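Local coordinates for substrate binding periplasmic protein (Ralstonia solanacearum, PDB 3LOP) that probably binds leucine or a related amino acid in the periplasm, as a substrate-binding protein serving a transport system, at residues H314-L319 / V330-R335. Numbering follows the deposited sequence.
Sequences HALTEL and VDFTDR. With NI (nickel (II) ion), chain H.
Leu319 and Phe332 meet twice, once through the backbone and once through their side chains. Phe332 N donates to Leu319 O over 2.9 Å, while Asp331 CA brings a CA-H...O contact to the same oxygen at 3.4 Å. The two side chains run side by side and point the same way, with Leu319 CD1 3.8 Å from Phe332 CD2. In Phe332, CG stands anti to the carbonyl carbon (chi1 -70°), and both Leu319 and Leu316 meet the CD2-CE2 side of the ring; Leu316 CD2 reaches Phe332 CE2 at 4.1 Å, and Leu316 O lies at the ring edge, near its plane. Val330 CG1 covers one face toward the rim, Phe119 of strand 118-119 packs edge-to-face, and Val295 of helix 284-303 adds to the enclosure. Thr317 meets 330-335 largely through its carbonyl: water 1 lies 3.1 Å from Thr317 O and equally far from Thr333 O, though it has more acceptors in reach than protons to give, and Thr333 CG2 sits 3.7 Å from Thr317 O. From Asp331 to Thr333 the chain makes an Asx turn: Asp331 OD1 takes the Thr333 hydroxyl on its syn lone pair, while Thr333 N comes from above the carboxylate plane. The example shows helix 309-317 and the residues after it packed against an Asx turn beside the antiparallel strands 322-323 and 329-331, in a periplasmic binding protein fold.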
loop_
_atom_site.group_PDB
_atom_site.type_symbol
_atom_site.label_atom_id
_atom_site.label_comp_id
_atom_site.label_asym_id
_atom_site.label_seq_id
_atom_site.Cartn_x
_atom_site.Cartn_y
_atom_site.Cartn_z
ATOM N N HIS A 314 7.105 -13.098 17.965
ATOM C CA HIS A 314 6.550 -12.921 19.296
ATOM C C HIS A 314 6.445 -11.434 19.634
ATOM O O HIS A 314 5.404 -10.961 20.092
ATOM C CB HIS A 314 7.452 -13.638 20.299
ATOM C CG HIS A 314 6.864 -13.765 21.666
ATOM N ND1 HIS A 314 6.641 -12.680 22.485
ATOM C CD2 HIS A 314 6.468 -14.854 22.366
ATOM C CE1 HIS A 314 6.134 -13.097 23.630
ATOM N NE2 HIS A 314 6.018 -14.412 23.585
ATOM N N ALA A 315 7.525 -10.699 19.386
ATOM C CA ALA A 315 7.559 -9.270 19.665
ATOM C C ALA A 315 6.489 -8.523 18.871
ATOM O O ALA A 315 5.833 -7.622 19.388
ATOM C CB ALA A 315 8.943 -8.713 19.344
ATOM N N LEU A 316 6.313 -8.904 17.611
ATOM C CA LEU A 316 5.317 -8.262 16.767
ATOM C C LEU A 316 3.910 -8.417 17.335
ATOM O O LEU A 316 3.143 -7.458 17.382
ATOM C CB LEU A 316 5.370 -8.850 15.352
ATOM C CG LEU A 316 6.553 -8.418 14.485
ATOM C CD1 LEU A 316 6.689 -9.352 13.298
ATOM C CD2 LEU A 316 6.348 -6.979 14.024
ATOM N N THR A 317 3.579 -9.624 17.782
ATOM C CA THR A 317 2.252 -9.882 18.324
ATOM C C THR A 317 1.973 -9.112 19.609
ATOM O O THR A 317 0.832 -9.056 20.060
ATOM C CB THR A 317 2.037 -11.385 18.608
ATOM O OG1 THR A 317 2.867 -11.798 19.700
ATOM C CG2 THR A 317 2.376 -12.210 17.384
ATOM N N GLU A 318 3.002 -8.514 20.196
ATOM C CA GLU A 318 2.798 -7.780 21.438
ATOM C C GLU A 318 2.957 -6.268 21.339
ATOM O O GLU A 318 2.948 -5.574 22.354
ATOM C CB GLU A 318 3.708 -8.353 22.526
ATOM C CG GLU A 318 3.537 -9.856 22.672
ATOM C CD GLU A 318 4.261 -10.435 23.863
ATOM O OE1 GLU A 318 5.462 -10.140 24.044
ATOM O OE2 GLU A 318 3.622 -11.203 24.612
ATOM N N LEU A 319 3.101 -5.751 20.121
ATOM C CA LEU A 319 3.205 -4.307 19.940
ATOM C C LEU A 319 1.819 -3.742 20.245
ATOM O O LEU A 319 0.853 -4.051 19.543
ATOM C CB LEU A 319 3.597 -3.956 18.497
ATOM C CG LEU A 319 5.022 -4.281 18.039
ATOM C CD1 LEU A 319 5.212 -3.768 16.619
ATOM C CD2 LEU A 319 6.042 -3.633 18.970
ATOM N N VAL A 330 0.602 1.569 16.121
ATOM C CA VAL A 330 0.329 0.231 15.629
ATOM C C VAL A 330 0.051 -0.710 16.797
ATOM O O VAL A 330 0.806 -0.755 17.769
ATOM C CB VAL A 330 1.528 -0.300 14.819
ATOM C CG1 VAL A 330 1.223 -1.685 14.281
ATOM C CG2 VAL A 330 1.849 0.661 13.683
ATOM N N ASP A 331 -1.050 -1.446 16.700
ATOM C CA ASP A 331 -1.440 -2.404 17.728
ATOM C C ASP A 331 -1.710 -3.749 17.058
ATOM O O ASP A 331 -2.720 -3.915 16.372
ATOM C CB ASP A 331 -2.699 -1.907 18.453
ATOM C CG ASP A 331 -3.274 -2.937 19.408
ATOM O OD1 ASP A 331 -2.561 -3.905 19.739
ATOM O OD2 ASP A 331 -4.441 -2.772 19.834
ATOM N N PHE A 332 -0.798 -4.701 17.251
ATOM C CA PHE A 332 -0.951 -6.027 16.657
ATOM C C PHE A 332 -1.524 -7.053 17.629
ATOM O O PHE A 332 -1.599 -8.235 17.299
ATOM C CB PHE A 332 0.395 -6.562 16.144
ATOM C CG PHE A 332 0.935 -5.839 14.938
ATOM C CD1 PHE A 332 0.112 -5.526 13.857
ATOM C CD2 PHE A 332 2.289 -5.536 14.856
ATOM C CE1 PHE A 332 0.637 -4.923 12.710
ATOM C CE2 PHE A 332 2.824 -4.935 13.712
ATOM C CZ PHE A 332 1.994 -4.630 12.639
ATOM N N THR A 333 -1.925 -6.621 18.821
ATOM C CA THR A 333 -2.464 -7.566 19.799
ATOM C C THR A 333 -3.799 -8.169 19.361
ATOM O O THR A 333 -4.147 -9.278 19.768
ATOM C CB THR A 333 -2.615 -6.924 21.200
ATOM O OG1 THR A 333 -3.536 -5.831 21.145
ATOM C CG2 THR A 333 -1.265 -6.429 21.695
ATOM N N ASP A 334 -4.542 -7.435 18.537
ATOM C CA ASP A 334 -5.818 -7.911 18.006
ATOM C C ASP A 334 -5.544 -8.277 16.551
ATOM O O ASP A 334 -5.472 -7.400 15.690
ATOM C CB ASP A 334 -6.877 -6.806 18.070
ATOM C CG ASP A 334 -8.222 -7.256 17.526
ATOM O OD1 ASP A 334 -8.310 -8.398 17.021
ATOM O OD2 ASP A 334 -9.190 -6.470 17.601
ATOM N N ARG A 335 -5.393 -9.569 16.280
ATOM C CA ARG A 335 -5.078 -10.034 14.934
ATOM C C ARG A 335 -6.220 -9.951 13.920
ATOM O O ARG A 335 -6.013 -10.205 12.733
ATOM C CB ARG A 335 -4.552 -11.477 14.987
ATOM C CG ARG A 335 -3.359 -11.708 15.919
ATOM C CD ARG A 335 -2.198 -10.754 15.634
ATOM N NE ARG A 335 -1.695 -10.847 14.263
ATOM C CZ ARG A 335 -0.971 -11.856 13.789
ATOM N NH1 ARG A 335 -0.651 -12.879 14.570
ATOM N NH2 ARG A 335 -0.565 -11.843 12.525
HETATM NI NI NI H . 5.505 -11.958 25.452
HETATM O O HOH W 1 -1.536 -10.861 19.134
HETATM O O HOH W 2 7.678 -11.644 25.965
HETATM O O HOH W 3 4.550 -13.682 26.635
HETATM O O HOH W 4 4.570 -10.594 27.071
#